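Local coordinates for 6-phosphogluconate dehydrogenase, NAD-binding (Mycolicibacterium smegmatis MC2 155, PDB 6SMT), which is an S-enantioselective imine reductase that binds NADPH, chiefly through a Rossmann-type domain, at residues 135-149 with 159-172. Numbering follows the deposited sequence.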
# COMPACT_ATOMS: atom_id res chain seq x y z
N THR B 135 8.81 -20.19 8.89
CA THR B 135 9.22 -19.18 9.90
C THR B 135 8.00 -18.58 10.57
O THR B 135 6.85 -18.59 10.01
CB THR B 135 10.14 -18.09 9.34
OG1 THR B 135 9.36 -17.05 8.72
CG2 THR B 135 11.17 -18.60 8.34
N ARG B 136 8.22 -17.88 11.69
CA ARG B 136 7.15 -17.13 12.34
C ARG B 136 6.70 -15.91 11.55
O ARG B 136 5.66 -15.35 11.88
CB ARG B 136 7.62 -16.75 13.74
CG ARG B 136 7.95 -17.97 14.59
CD ARG B 136 6.80 -18.88 14.97
NE ARG B 136 6.66 -19.92 13.98
CZ ARG B 136 5.53 -20.60 13.76
NH1 ARG B 136 4.45 -20.41 14.51
NH2 ARG B 136 5.55 -21.49 12.81
N GLY B 137 7.37 -15.55 10.47
CA GLY B 137 6.93 -14.46 9.59
C GLY B 137 5.86 -14.89 8.59
O GLY B 137 5.39 -13.98 7.88
N ALA B 138 5.61 -16.18 8.50
CA ALA B 138 4.50 -16.59 7.61
C ALA B 138 3.19 -16.53 8.32
O ALA B 138 3.10 -16.75 9.54
CB ALA B 138 4.74 -17.99 7.07
N SER B 139 2.13 -16.38 7.53
CA SER B 139 0.75 -16.42 8.04
C SER B 139 -0.11 -17.19 7.07
O SER B 139 -0.13 -16.86 5.89
CB SER B 139 0.20 -15.04 8.24
OG SER B 139 -1.19 -15.06 8.57
N ILE B 140 -0.87 -18.17 7.59
CA ILE B 140 -1.80 -18.98 6.78
C ILE B 140 -3.12 -18.95 7.52
O ILE B 140 -3.20 -19.21 8.75
CB ILE B 140 -1.27 -20.40 6.51
CG1 ILE B 140 0.16 -20.39 5.99
CG2 ILE B 140 -2.24 -21.06 5.53
CD1 ILE B 140 0.72 -21.77 5.79
N LEU B 141 -4.19 -18.64 6.79
CA LEU B 141 -5.57 -18.62 7.33
C LEU B 141 -6.27 -19.91 6.92
O LEU B 141 -6.06 -20.41 5.77
CB LEU B 141 -6.35 -17.43 6.75
CG LEU B 141 -5.63 -16.13 6.77
CD1 LEU B 141 -6.56 -15.05 6.24
CD2 LEU B 141 -5.20 -15.77 8.14
N PHE B 142 -7.19 -20.40 7.76
CA PHE B 142 -7.88 -21.67 7.47
C PHE B 142 -9.33 -21.51 7.83
O PHE B 142 -9.71 -20.81 8.74
CB PHE B 142 -7.32 -22.82 8.32
CG PHE B 142 -5.88 -23.16 8.01
CD1 PHE B 142 -4.88 -22.46 8.64
CD2 PHE B 142 -5.55 -24.16 7.13
CE1 PHE B 142 -3.56 -22.68 8.34
CE2 PHE B 142 -4.20 -24.43 6.87
CZ PHE B 142 -3.23 -23.70 7.49
N ALA B 143 -10.15 -22.28 7.11
CA ALA B 143 -11.61 -22.33 7.33
C ALA B 143 -12.13 -23.75 7.09
O ALA B 143 -11.62 -24.48 6.24
CB ALA B 143 -12.35 -21.35 6.45
N GLY B 144 -13.15 -24.11 7.86
CA GLY B 144 -13.74 -25.45 7.84
C GLY B 144 -13.88 -25.97 9.25
O GLY B 144 -13.77 -25.19 10.20
N PRO B 145 -14.17 -27.26 9.40
CA PRO B 145 -14.46 -27.73 10.77
C PRO B 145 -13.33 -27.48 11.75
O PRO B 145 -12.21 -27.85 11.48
CB PRO B 145 -14.66 -29.22 10.50
CG PRO B 145 -15.19 -29.28 9.12
CD PRO B 145 -14.42 -28.22 8.35
N GLN B 146 -13.63 -26.89 12.90
CA GLN B 146 -12.63 -26.55 13.93
C GLN B 146 -11.87 -27.76 14.38
O GLN B 146 -10.63 -27.73 14.44
CB GLN B 146 -13.20 -25.80 15.12
CG GLN B 146 -12.10 -25.20 15.98
CD GLN B 146 -12.66 -24.33 17.10
OE1 GLN B 146 -13.89 -24.28 17.30
NE2 GLN B 146 -11.76 -23.69 17.84
N ALA B 147 -12.53 -28.88 14.56
CA ALA B 147 -11.84 -30.07 15.05
C ALA B 147 -10.86 -30.58 14.04
O ALA B 147 -9.86 -31.18 14.43
CB ALA B 147 -12.88 -31.15 15.31
N LEU B 148 -11.15 -30.40 12.76
CA LEU B 148 -10.26 -30.90 11.68
C LEU B 148 -9.03 -30.01 11.64
O LEU B 148 -7.88 -30.50 11.50
CB LEU B 148 -11.05 -30.88 10.38
CG LEU B 148 -10.29 -31.34 9.16
CD1 LEU B 148 -9.93 -32.79 9.34
CD2 LEU B 148 -11.18 -31.15 7.93
N PHE B 149 -9.18 -28.69 11.76
CA PHE B 149 -8.03 -27.81 11.93
C PHE B 149 -7.18 -28.26 13.14
O PHE B 149 -5.99 -28.36 13.04
CB PHE B 149 -8.50 -26.37 12.05
CG PHE B 149 -7.40 -25.43 12.42
CD1 PHE B 149 -6.49 -24.96 11.47
CD2 PHE B 149 -7.29 -24.96 13.70
CE1 PHE B 149 -5.46 -24.11 11.83
CE2 PHE B 149 -6.32 -24.08 14.06
CZ PHE B 149 -5.37 -23.69 13.14
N LEU B 159 4.64 -24.61 9.20
CA LEU B 159 4.70 -23.73 8.00
C LEU B 159 4.71 -22.26 8.38
O LEU B 159 5.18 -21.41 7.58
CB LEU B 159 3.47 -24.02 7.16
CG LEU B 159 3.31 -25.43 6.62
CD1 LEU B 159 1.97 -25.57 5.97
CD2 LEU B 159 4.55 -25.73 5.75
N GLY B 160 4.19 -21.92 9.55
CA GLY B 160 3.97 -20.50 9.86
C GLY B 160 2.97 -20.30 10.98
O GLY B 160 2.55 -21.26 11.62
N GLN B 161 2.65 -19.07 11.28
CA GLN B 161 1.57 -18.73 12.20
C GLN B 161 0.23 -19.00 11.53
O GLN B 161 0.08 -18.70 10.33
CB GLN B 161 1.61 -17.26 12.63
CG GLN B 161 2.95 -16.95 13.28
CD GLN B 161 2.94 -15.74 14.17
OE1 GLN B 161 2.11 -15.65 15.09
NE2 GLN B 161 3.92 -14.88 13.97
N LEU B 162 -0.61 -19.73 12.23
CA LEU B 162 -1.90 -20.18 11.69
C LEU B 162 -3.06 -19.47 12.33
O LEU B 162 -3.05 -19.13 13.56
CB LEU B 162 -2.03 -21.68 11.93
CG LEU B 162 -0.84 -22.56 11.64
CD1 LEU B 162 -1.24 -23.98 12.00
CD2 LEU B 162 -0.33 -22.44 10.23
N THR B 163 -4.08 -19.15 11.55
CA THR B 163 -5.31 -18.56 12.09
C THR B 163 -6.51 -19.30 11.53
O THR B 163 -6.62 -19.32 10.29
CB THR B 163 -5.51 -17.06 11.75
OG1 THR B 163 -4.34 -16.35 12.16
CG2 THR B 163 -6.72 -16.48 12.46
N TRP B 164 -7.34 -19.88 12.39
CA TRP B 164 -8.63 -20.45 11.98
C TRP B 164 -9.66 -19.36 12.05
O TRP B 164 -9.87 -18.75 13.12
CB TRP B 164 -8.93 -21.70 12.80
CG TRP B 164 -10.28 -22.28 12.49
CD1 TRP B 164 -10.50 -23.18 11.51
CD2 TRP B 164 -11.51 -22.08 13.19
NE1 TRP B 164 -11.81 -23.57 11.53
CE2 TRP B 164 -12.45 -22.91 12.57
CE3 TRP B 164 -11.87 -21.29 14.27
CZ2 TRP B 164 -13.78 -23.00 13.01
CZ3 TRP B 164 -13.20 -21.31 14.66
CH2 TRP B 164 -14.13 -22.13 14.01
N VAL B 165 -10.35 -19.11 10.91
CA VAL B 165 -11.28 -17.96 10.84
C VAL B 165 -12.73 -18.37 10.87
O VAL B 165 -13.61 -17.49 10.81
CB VAL B 165 -10.96 -17.05 9.62
CG1 VAL B 165 -9.55 -16.52 9.75
CG2 VAL B 165 -11.15 -17.76 8.30
N GLY B 166 -13.07 -19.64 10.93
CA GLY B 166 -14.45 -20.06 11.08
C GLY B 166 -14.83 -21.30 10.33
O GLY B 166 -14.03 -21.89 9.58
N GLU B 167 -16.06 -21.75 10.56
CA GLU B 167 -16.51 -23.02 10.10
C GLU B 167 -16.90 -22.97 8.62
O GLU B 167 -16.82 -24.01 7.93
CB GLU B 167 -17.78 -23.46 10.88
CG GLU B 167 -17.50 -23.85 12.33
CD GLU B 167 -16.97 -25.27 12.43
OE1 GLU B 167 -17.44 -26.11 11.63
OE2 GLU B 167 -16.19 -25.56 13.35
N ASP B 168 -17.32 -21.82 8.13
CA ASP B 168 -17.71 -21.75 6.71
C ASP B 168 -16.49 -21.96 5.82
O ASP B 168 -15.54 -21.16 5.92
CB ASP B 168 -18.35 -20.40 6.42
CG ASP B 168 -18.50 -19.95 4.98
OD1 ASP B 168 -18.42 -20.74 4.06
OD2 ASP B 168 -18.60 -18.68 4.74
N HIS B 169 -16.50 -22.96 4.95
CA HIS B 169 -15.33 -23.32 4.16
C HIS B 169 -14.91 -22.17 3.24
O HIS B 169 -13.78 -22.25 2.79
CB HIS B 169 -15.59 -24.55 3.31
CG HIS B 169 -15.49 -25.85 4.03
ND1 HIS B 169 -16.59 -26.64 4.31
CD2 HIS B 169 -14.38 -26.53 4.40
CE1 HIS B 169 -16.10 -27.77 4.87
NE2 HIS B 169 -14.79 -27.70 4.95
N GLY B 170 -15.77 -21.17 2.98
CA GLY B 170 -15.40 -20.03 2.17
C GLY B 170 -14.72 -18.92 2.91
O GLY B 170 -14.40 -17.93 2.27
N ARG B 171 -14.63 -18.98 4.23
CA ARG B 171 -14.29 -17.73 4.95
C ARG B 171 -12.82 -17.39 4.84
O ARG B 171 -12.54 -16.16 4.87
CB ARG B 171 -14.80 -17.82 6.38
CG ARG B 171 -14.91 -16.47 7.08
CD ARG B 171 -15.69 -16.51 8.40
NE ARG B 171 -16.10 -15.18 8.73
CZ ARG B 171 -15.53 -14.41 9.64
NH1 ARG B 171 -14.54 -14.83 10.40
NH2 ARG B 171 -15.97 -13.17 9.78
N ALA B 172 -11.88 -18.33 4.74
CA ALA B 172 -10.48 -17.93 4.53
C ALA B 172 -10.33 -17.23 3.21
O ALA B 172 -9.60 -16.25 3.10
CB ALA B 172 -9.61 -19.14 4.69
O HOH W 1 2.21 -22.01 14.28
O HOH W 2 -2.08 -16.51 10.69
O HOH W 3 -16.34 -24.55 15.86
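W164 reaches across to G144 and Q146, and Q161 to R136, from a strand, 161-164, that runs parallel to strand 139-143 with W164 beside F142 and Q161 beside S139. Helix 146-156 joins the two strands in a β-α-β unit at one edge of the Rossmann-type sheet. W164 loses the most surface. Its CG lies anti to the backbone N (chi1 176°), which carries the indole onward past the strand pairing towards G144 and P145, which lead into helix 146-156. There NE1 donates to G144 O at 2.9 Å; the oxygen lies in the indole plane, whereas the NH approaches from above the carbonyl plane. One face of the indole is covered by Q146, whose CG sits 4.0 Å from the centroid of the six-membered ring and whose side-chain amide stacks nearly parallel over it. G166 N lies above the opposite face, so the indole is sandwiched. W164 CB in turn rests over a face of the F149 ring, 3.8 Å from its centroid, linking the strand to the first turn of helix 146-156. On the same side of the sheet, L162 CD2 meets the edge of the F142 ring. A143, the most covered residue of 135-149, presses its CB against D168 O and the backbone N of A172, where the chain turns into helix 171-199; R171 of that helix forms a salt bridge with E206 of the second subunit. Between the strands, backbone bonds alternate from Q161 N to G144 N. E167 OE2 accepts from Q146 N, and a water bridges this oxygen to Q146 OE1. Q161 stretches its amide back to the turn 135-138, where NE2 donates to R136 O at 2.8 Å, almost straight (177°) and on a carbonyl lone pair.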